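PDB 3P5M: enoyl-CoA hydratase/isomerase from Mycobacterium avium, which probably acts on enoyl-CoA thioesters as a hydratase or isomerase of the crotonase family. Local coordinates for residues Arg61-Gly66 and Cys108-Ala113; Ser123-Ala128 and Gly172-Ile177; Ala113-Val118 and Trp204-Leu209. All coordinates share one frame; numbering follows the deposited sequence.

Interaction 1 comes first along the chain. It joins the loop after strand 53-58 to helix 106-113, and so closes a loop that contains helix 74-90 and strand 95-99. Interaction 3 opens where interaction 1 ends, since the two share A113. It runs from the turn before strand 116-119 to helix 199-213. Interaction 2 lies wholly within that span and ties strand 124-126 to the turn before strand 176-177. None of the three cross. L112 of helix 106-113 packs on M173 and I174, which joins interactions 1 and 2. Strands 116-119 and 176-177 are neighbours in the main sheet and join interactions 2 and 3.

Interaction 1 of 3, residues Arg61-Gly66 and Cys108-Ala113; sequences RAFCSG and CSLALA
The ring of F63 approaches helix 106-113 through its CE2 corner. The methyl of A111 and the CD2 branch of L110 both come to it obliquely. F63 CE2 lies 3.9 Å from A111 CB and 4.1 Å from L110 CD2. F63 CG is anti to the backbone N (chi1 177°), and this carries the ring out of its loop to the helix. V99 of strand 95-99 touches both F63 and A111. L110 CD2 has a second neighbour in C64 SG, 4.2 Å away. C64 SG also accepts a hydrogen bond from G66 N at 3.5 Å, with an angle of 150° at the hydrogen. Elsewhere N28 ND2 bonds to F63 O, and the backbone of C64 pairs with A102 and V104. In the crotonase family this loop and the start of this helix usually supply the two backbone N-H groups of the oxyanion hole. No hydrogen bond crosses between 61-66 and 108-113. The chemistry is therefore apolar and buried: contact between loop and helix rests on dispersion and shape, while the hydrogen bonds to N28, A102 and V104 are likely to steady the loop.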
loop_
_atom_site.group_PDB
_atom_site.type_symbol
_atom_site.label_atom_id
_atom_site.label_comp_id
_atom_site.label_asym_id
_atom_site.label_seq_id
_atom_site.Cartn_x
_atom_site.Cartn_y
_atom_site.Cartn_z
ATOM N N ARG B 61 -27.332 7.573 13.300
ATOM C CA ARG B 61 -26.569 6.650 12.443
ATOM C C ARG B 61 -25.545 7.308 11.485
ATOM O O ARG B 61 -24.611 6.657 11.025
ATOM C CB ARG B 61 -27.544 5.821 11.619
ATOM N N ALA B 62 -25.733 8.593 11.188
ATOM C CA ALA B 62 -24.945 9.266 10.168
ATOM C C ALA B 62 -24.372 10.581 10.684
ATOM O O ALA B 62 -25.017 11.265 11.469
ATOM C CB ALA B 62 -25.811 9.506 8.901
ATOM N N PHE B 63 -23.165 10.935 10.238
ATOM C CA PHE B 63 -22.606 12.256 10.501
ATOM C C PHE B 63 -23.558 13.325 9.908
ATOM O O PHE B 63 -24.086 14.177 10.637
ATOM C CB PHE B 63 -21.166 12.374 9.920
ATOM C CG PHE B 63 -20.541 13.746 10.089
ATOM C CD1 PHE B 63 -20.053 14.167 11.320
ATOM C CD2 PHE B 63 -20.429 14.619 8.994
ATOM C CE1 PHE B 63 -19.485 15.452 11.468
ATOM C CE2 PHE B 63 -19.880 15.905 9.144
ATOM C CZ PHE B 63 -19.386 16.309 10.354
ATOM N N CYS B 64 -23.771 13.263 8.591
ATOM C CA CYS B 64 -24.621 14.220 7.887
ATOM C C CYS B 64 -24.873 13.703 6.486
ATOM O O CYS B 64 -23.929 13.479 5.701
ATOM C CB CYS B 64 -23.930 15.604 7.852
ATOM S SG CYS B 64 -24.827 16.984 7.062
ATOM N N SER B 65 -26.144 13.508 6.163
ATOM C CA SER B 65 -26.526 13.067 4.830
ATOM C C SER B 65 -26.667 14.244 3.818
ATOM O O SER B 65 -27.029 14.045 2.662
ATOM C CB SER B 65 -27.799 12.208 4.926
ATOM O OG SER B 65 -28.825 12.943 5.578
ATOM N N GLY B 66 -26.332 15.458 4.247
ATOM C CA GLY B 66 -26.365 16.627 3.347
ATOM C C GLY B 66 -27.683 17.369 3.219
ATOM O O GLY B 66 -28.556 17.256 4.060
ATOM N N CYS B 108 -20.223 15.928 3.442
ATOM C CA CYS B 108 -18.830 15.769 3.089
ATOM C C CYS B 108 -18.108 17.122 3.147
ATOM O O CYS B 108 -17.062 17.273 3.809
ATOM C CB CYS B 108 -18.702 15.117 1.690
ATOM S SG CYS B 108 -16.992 14.766 1.196
ATOM N N SER B 109 -18.661 18.115 2.452
ATOM C CA SER B 109 -18.111 19.460 2.476
ATOM C C SER B 109 -17.842 19.918 3.929
ATOM O O SER B 109 -16.768 20.463 4.222
ATOM C CB SER B 109 -19.096 20.417 1.813
ATOM O OG SER B 109 -19.494 19.941 0.532
ATOM N N LEU B 110 -18.820 19.684 4.818
ATOM C CA LEU B 110 -18.763 20.092 6.231
ATOM C C LEU B 110 -17.556 19.485 6.987
ATOM O O LEU B 110 -16.783 20.199 7.670
ATOM C CB LEU B 110 -20.059 19.644 6.924
ATOM C CG LEU B 110 -20.362 19.985 8.379
ATOM C CD1 LEU B 110 -20.356 21.478 8.574
ATOM C CD2 LEU B 110 -21.772 19.461 8.634
ATOM N N ALA B 111 -17.446 18.165 6.910
ATOM C CA ALA B 111 -16.362 17.431 7.569
ATOM C C ALA B 111 -15.040 17.969 7.023
ATOM O O ALA B 111 -14.129 18.301 7.778
ATOM C CB ALA B 111 -16.486 15.947 7.275
ATOM N N LEU B 112 -14.950 18.107 5.708
ATOM C CA LEU B 112 -13.665 18.485 5.073
ATOM C C LEU B 112 -13.265 19.953 5.244
ATOM O O LEU B 112 -12.090 20.316 5.100
ATOM C CB LEU B 112 -13.643 18.064 3.603
ATOM C CG LEU B 112 -13.916 16.585 3.338
ATOM C CD1 LEU B 112 -13.651 16.237 1.883
ATOM C CD2 LEU B 112 -13.054 15.680 4.239
ATOM N N ALA B 113 -14.201 20.807 5.609
ATOM C CA ALA B 113 -13.851 22.169 5.996
ATOM C C ALA B 113 -13.078 22.212 7.337
ATOM O O ALA B 113 -12.323 23.158 7.602
ATOM C CB ALA B 113 -15.107 23.034 6.072
#

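Interaction 2 of 3, residues Ser123-Ala128 and Gly172-Ile177; sequences SYFQLA and GMISHI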
loop_
_atom_site.group_PDB
_atom_site.type_symbol
_atom_site.label_atom_id
_atom_site.label_comp_id
_atom_site.label_asym_id
_atom_site.label_seq_id
_atom_site.Cartn_x
_atom_site.Cartn_y
_atom_site.Cartn_z
ATOM N N SER B 123 -17.159 4.600 8.427
ATOM C CA SER B 123 -17.606 5.918 7.895
ATOM C C SER B 123 -17.253 6.039 6.409
ATOM O O SER B 123 -16.479 5.230 5.907
ATOM C CB SER B 123 -17.130 7.102 8.732
ATOM O OG SER B 123 -15.730 7.319 8.650
ATOM N N TYR B 124 -17.934 6.935 5.689
ATOM C CA TYR B 124 -17.620 7.194 4.274
ATOM C C TYR B 124 -18.010 8.599 3.821
ATOM O O TYR B 124 -18.829 9.287 4.463
ATOM C CB TYR B 124 -18.290 6.159 3.357
ATOM C CG TYR B 124 -19.790 6.168 3.385
ATOM C CD1 TYR B 124 -20.516 6.916 2.448
ATOM C CD2 TYR B 124 -20.498 5.429 4.330
ATOM C CE1 TYR B 124 -21.900 6.908 2.437
ATOM C CE2 TYR B 124 -21.911 5.410 4.333
ATOM C CZ TYR B 124 -22.584 6.145 3.384
ATOM O OH TYR B 124 -23.934 6.139 3.364
ATOM N N PHE B 125 -17.438 8.984 2.682
ATOM C CA PHE B 125 -17.497 10.347 2.150
ATOM C C PHE B 125 -17.974 10.202 0.724
ATOM O O PHE B 125 -17.470 9.360 -0.038
ATOM C CB PHE B 125 -16.105 10.976 2.239
ATOM C CG PHE B 125 -15.569 11.036 3.650
ATOM C CD1 PHE B 125 -15.726 12.191 4.431
ATOM C CD2 PHE B 125 -14.974 9.937 4.216
ATOM C CE1 PHE B 125 -15.271 12.235 5.742
ATOM C CE2 PHE B 125 -14.520 9.956 5.516
ATOM C CZ PHE B 125 -14.658 11.113 6.291
ATOM N N GLN B 126 -18.987 10.979 0.353
ATOM C CA GLN B 126 -19.611 10.736 -0.920
ATOM C C GLN B 126 -20.294 12.001 -1.439
ATOM O O GLN B 126 -21.036 12.649 -0.713
ATOM C CB GLN B 126 -20.667 9.638 -0.774
ATOM C CG GLN B 126 -21.352 9.242 -2.103
ATOM C CD GLN B 126 -22.613 8.368 -1.892
ATOM O OE1 GLN B 126 -23.204 8.387 -0.823
ATOM N NE2 GLN B 126 -23.007 7.608 -2.916
ATOM N N LEU B 127 -20.034 12.317 -2.701
ATOM C CA LEU B 127 -20.729 13.421 -3.390
ATOM C C LEU B 127 -21.896 12.797 -4.163
ATOM O O LEU B 127 -21.809 12.539 -5.374
ATOM C CB LEU B 127 -19.764 14.177 -4.307
ATOM C CG LEU B 127 -18.519 14.791 -3.658
ATOM C CD1 LEU B 127 -17.635 15.529 -4.697
ATOM C CD2 LEU B 127 -18.896 15.738 -2.511
ATOM N N ALA B 128 -22.972 12.496 -3.444
ATOM C CA ALA B 128 -24.104 11.832 -4.089
ATOM C C ALA B 128 -24.977 12.790 -4.900
ATOM O O ALA B 128 -25.977 12.367 -5.454
ATOM C CB ALA B 128 -24.957 11.056 -3.079
ATOM N N GLY B 172 -5.335 11.128 1.561
ATOM C CA GLY B 172 -5.030 12.434 2.227
ATOM C C GLY B 172 -6.232 13.364 2.303
ATOM O O GLY B 172 -6.076 14.601 2.507
ATOM N N MET B 173 -7.451 12.772 2.177
ATOM C CA MET B 173 -8.684 13.545 2.308
ATOM C C MET B 173 -8.907 13.994 3.736
ATOM O O MET B 173 -9.413 15.070 3.983
ATOM C CB MET B 173 -9.910 12.700 1.891
ATOM C CG MET B 173 -11.208 13.506 1.670
ATOM S SD MET B 173 -12.742 12.496 1.539
ATOM C CE MET B 173 -12.381 11.758 -0.059
ATOM N N ILE B 174 -8.556 13.125 4.672
ATOM C CA ILE B 174 -8.843 13.316 6.079
ATOM C C ILE B 174 -7.566 13.127 6.890
ATOM O O ILE B 174 -6.694 12.346 6.493
ATOM C CB ILE B 174 -9.990 12.339 6.564
ATOM C CG1 ILE B 174 -9.673 10.885 6.198
ATOM C CG2 ILE B 174 -11.338 12.790 5.928
ATOM C CD1 ILE B 174 -10.593 9.842 6.900
ATOM N N SER B 175 -7.463 13.810 8.026
ATOM C CA SER B 175 -6.239 13.751 8.823
ATOM C C SER B 175 -6.075 12.456 9.642
ATOM O O SER B 175 -4.968 11.995 9.811
ATOM C CB SER B 175 -6.170 14.954 9.742
ATOM O OG SER B 175 -7.250 14.898 10.658
ATOM N N HIS B 176 -7.186 11.864 10.090
ATOM C CA HIS B 176 -7.161 10.707 11.025
ATOM C C HIS B 176 -8.064 9.572 10.655
ATOM O O HIS B 176 -9.247 9.772 10.271
ATOM C CB HIS B 176 -7.520 11.134 12.445
ATOM C CG HIS B 176 -6.459 11.964 13.106
ATOM N ND1 HIS B 176 -6.260 13.289 12.794
ATOM C CD2 HIS B 176 -5.518 11.644 14.027
ATOM C CE1 HIS B 176 -5.260 13.763 13.522
ATOM N NE2 HIS B 176 -4.784 12.780 14.268
ATOM N N ILE B 177 -7.507 8.373 10.793
ATOM C CA ILE B 177 -8.281 7.178 10.662
ATOM C C ILE B 177 -8.286 6.397 11.994
ATOM O O ILE B 177 -7.290 6.393 12.741
ATOM C CB ILE B 177 -7.762 6.315 9.457
ATOM C CG1 ILE B 177 -8.691 5.148 9.154
ATOM C CG2 ILE B 177 -6.368 5.732 9.730
ATOM C CD1 ILE B 177 -9.949 5.469 8.431
#
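F125 has the most surface buried here, and it meets M173 and I174 at different ends of its side chain. M173 takes the near end. M173 SD is 3.8 Å from F125 CB and sits obliquely to the ring, 4.4 Å from the F125 centroid and 34° off the ring normal. This is a Met-aromatic contact. The two side chains run past each other in opposite directions. M173 CG is anti to the backbone N (chi1 -166°) and chi2 is also extended (-167°); together they carry SD to the root of the F125 ring. The bend at chi3 then turns only the terminal CE. I174 takes the far end, where I174 CG2 is 3.7 Å from F125 CZ. I174 CD1 comes less close, 4.2 Å from F125 CE2. I174 also packs on V117 and A119 of strand 116-119, and M173 on A168 of helix 165-171. That helix ends in a Schellman motif at G172, which turns the chain into the segment that bears M173 and I174. F125 itself is held in the small sheet by backbone bonding to I163. The contact thus fills the layer between the small sheet and the edge of the main one. With no hydrogen bond across it, the link rests on dispersion and on the polarisable sulfur beside the ring, all of it buried.

Interaction 3 of 3, residues Ala113-Val118 and Trp204-Leu209; sequences ACDLVV and WTKRAL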
loop_
_atom_site.group_PDB
_atom_site.type_symbol
_atom_site.label_atom_id
_atom_site.label_comp_id
_atom_site.label_asym_id
_atom_site.label_seq_id
_atom_site.Cartn_x
_atom_site.Cartn_y
_atom_site.Cartn_z
ATOM N N ALA B 113 -14.201 20.807 5.609
ATOM C CA ALA B 113 -13.851 22.169 5.996
ATOM C C ALA B 113 -13.078 22.212 7.337
ATOM O O ALA B 113 -12.323 23.158 7.602
ATOM C CB ALA B 113 -15.107 23.034 6.072
ATOM N N CYS B 114 -13.232 21.177 8.158
ATOM C CA CYS B 114 -12.601 21.164 9.480
ATOM C C CYS B 114 -11.085 20.994 9.392
ATOM O O CYS B 114 -10.558 20.490 8.403
ATOM C CB CYS B 114 -13.219 20.074 10.361
ATOM S SG CYS B 114 -14.986 20.308 10.582
ATOM N N ASP B 115 -10.393 21.419 10.434
ATOM C CA ASP B 115 -8.935 21.264 10.494
ATOM C C ASP B 115 -8.427 19.839 10.616
ATOM O O ASP B 115 -7.416 19.508 10.047
ATOM C CB ASP B 115 -8.396 22.121 11.619
ATOM C CG ASP B 115 -8.872 23.530 11.481
ATOM O OD1 ASP B 115 -8.459 24.139 10.475
ATOM O OD2 ASP B 115 -9.662 23.984 12.322
ATOM N N LEU B 116 -9.131 19.007 11.360
ATOM C CA LEU B 116 -8.777 17.604 11.511
ATOM C C LEU B 116 -10.073 16.857 11.400
ATOM O O LEU B 116 -11.106 17.382 11.805
ATOM C CB LEU B 116 -8.149 17.367 12.888
ATOM C CG LEU B 116 -6.892 18.175 13.237
ATOM C CD1 LEU B 116 -6.549 17.997 14.698
ATOM C CD2 LEU B 116 -5.691 17.780 12.324
ATOM N N VAL B 117 -10.039 15.663 10.816
ATOM C CA VAL B 117 -11.227 14.790 10.725
ATOM C C VAL B 117 -10.811 13.442 11.284
ATOM O O VAL B 117 -9.788 12.893 10.868
ATOM C CB VAL B 117 -11.707 14.603 9.263
ATOM C CG1 VAL B 117 -12.832 13.531 9.171
ATOM C CG2 VAL B 117 -12.166 15.976 8.671
ATOM N N VAL B 118 -11.585 12.935 12.238
ATOM C CA VAL B 118 -11.346 11.618 12.841
ATOM C C VAL B 118 -12.498 10.719 12.397
ATOM O O VAL B 118 -13.664 10.914 12.790
ATOM C CB VAL B 118 -11.253 11.689 14.409
ATOM C CG1 VAL B 118 -10.944 10.307 14.981
ATOM C CG2 VAL B 118 -10.166 12.709 14.896
ATOM N N TRP B 204 -2.940 31.122 14.216
ATOM C CA TRP B 204 -2.001 31.632 13.218
ATOM C C TRP B 204 -1.643 30.630 12.121
ATOM O O TRP B 204 -1.637 30.996 10.926
ATOM C CB TRP B 204 -0.724 32.142 13.884
ATOM C CG TRP B 204 -0.861 33.543 14.342
ATOM C CD1 TRP B 204 -1.044 33.967 15.623
ATOM C CD2 TRP B 204 -0.861 34.721 13.527
ATOM N NE1 TRP B 204 -1.120 35.347 15.664
ATOM C CE2 TRP B 204 -1.030 35.829 14.395
ATOM C CE3 TRP B 204 -0.734 34.955 12.150
ATOM C CZ2 TRP B 204 -1.057 37.142 13.932
ATOM C CZ3 TRP B 204 -0.769 36.261 11.703
ATOM C CH2 TRP B 204 -0.911 37.333 12.587
ATOM N N THR B 205 -1.340 29.393 12.503
ATOM C CA THR B 205 -1.186 28.282 11.553
ATOM C C THR B 205 -2.390 28.164 10.605
ATOM O O THR B 205 -2.203 28.037 9.392
ATOM C CB THR B 205 -1.012 26.954 12.295
ATOM O OG1 THR B 205 0.148 27.017 13.121
ATOM C CG2 THR B 205 -0.906 25.777 11.317
ATOM N N LYS B 206 -3.621 28.216 11.139
ATOM C CA LYS B 206 -4.813 28.176 10.256
ATOM C C LYS B 206 -4.879 29.342 9.279
ATOM O O LYS B 206 -5.291 29.148 8.109
ATOM C CB LYS B 206 -6.135 28.166 11.019
ATOM C CG LYS B 206 -6.490 26.898 11.679
ATOM C CD LYS B 206 -7.925 26.998 12.357
ATOM C CE LYS B 206 -9.083 27.218 11.344
ATOM N NZ LYS B 206 -10.410 26.697 11.921
ATOM N N ARG B 207 -4.528 30.555 9.745
ATOM C CA ARG B 207 -4.545 31.693 8.824
ATOM C C ARG B 207 -3.539 31.518 7.688
ATOM O O ARG B 207 -3.851 31.859 6.540
ATOM C CB ARG B 207 -4.380 33.084 9.509
ATOM N N ALA B 208 -2.344 31.016 7.990
ATOM C CA ALA B 208 -1.328 30.842 6.947
ATOM C C ALA B 208 -1.776 29.769 5.965
ATOM O O ALA B 208 -1.641 29.913 4.751
ATOM C CB ALA B 208 0.047 30.488 7.547
ATOM N N LEU B 209 -2.328 28.692 6.511
ATOM C CA LEU B 209 -2.779 27.576 5.716
ATOM C C LEU B 209 -4.009 27.913 4.839
ATOM O O LEU B 209 -4.089 27.474 3.687
ATOM C CB LEU B 209 -2.971 26.341 6.610
ATOM C CG LEU B 209 -3.236 25.065 5.823
ATOM C CD1 LEU B 209 -1.958 24.702 5.020
ATOM C CD2 LEU B 209 -3.672 23.868 6.741
#
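D115 lies in the turn just before strand 116-119, and its CA is 8.1 Å from the CA of K206 in helix 199-213, the closest pair of CA atoms between the two segments. Only these two side chains meet across the gap. They cross at about a right angle. K206 NZ donates to D115 OD2 at 2.8 Å, a hydrogen bond within a salt bridge. The bond uses the syn lone pair of OD2, on the side of the other oxygen. D115 OD1 stays farther from the ammonium, 3.5 Å from K206 NZ, so the pairing is made by one oxygen and not by both equally. The methylenes of K206 lie close to the carboxylate as well. K206 CE is 3.3 Å from D115 OD1, and K206 CD is 3.5 Å from D115 OD2. A bend at chi3 (64°) turns CE and NZ of K206 towards the carboxylate. Both charged ends have further partners. K206 NZ also bonds to I88 O in helix 74-90 and to K93 O in the loop after it. D115 OD2 accepts a second hydrogen bond, from V95 N at the start of strand 95-99. M158 of a second subunit packs on K206. The pair therefore joins the turn between helix 106-113 and strand 116-119 to helix 199-213, and both to the connection between helix 74-90 and strand 95-99. Both residues are buried. The opposite charge and the surrounding backbone groups would offset the cost of burying them. The carbonyls around the ammonium, together with the carboxylate, probably keep the lysine protonated, while the N-H of V95 would add to the stability of the ionised aspartate.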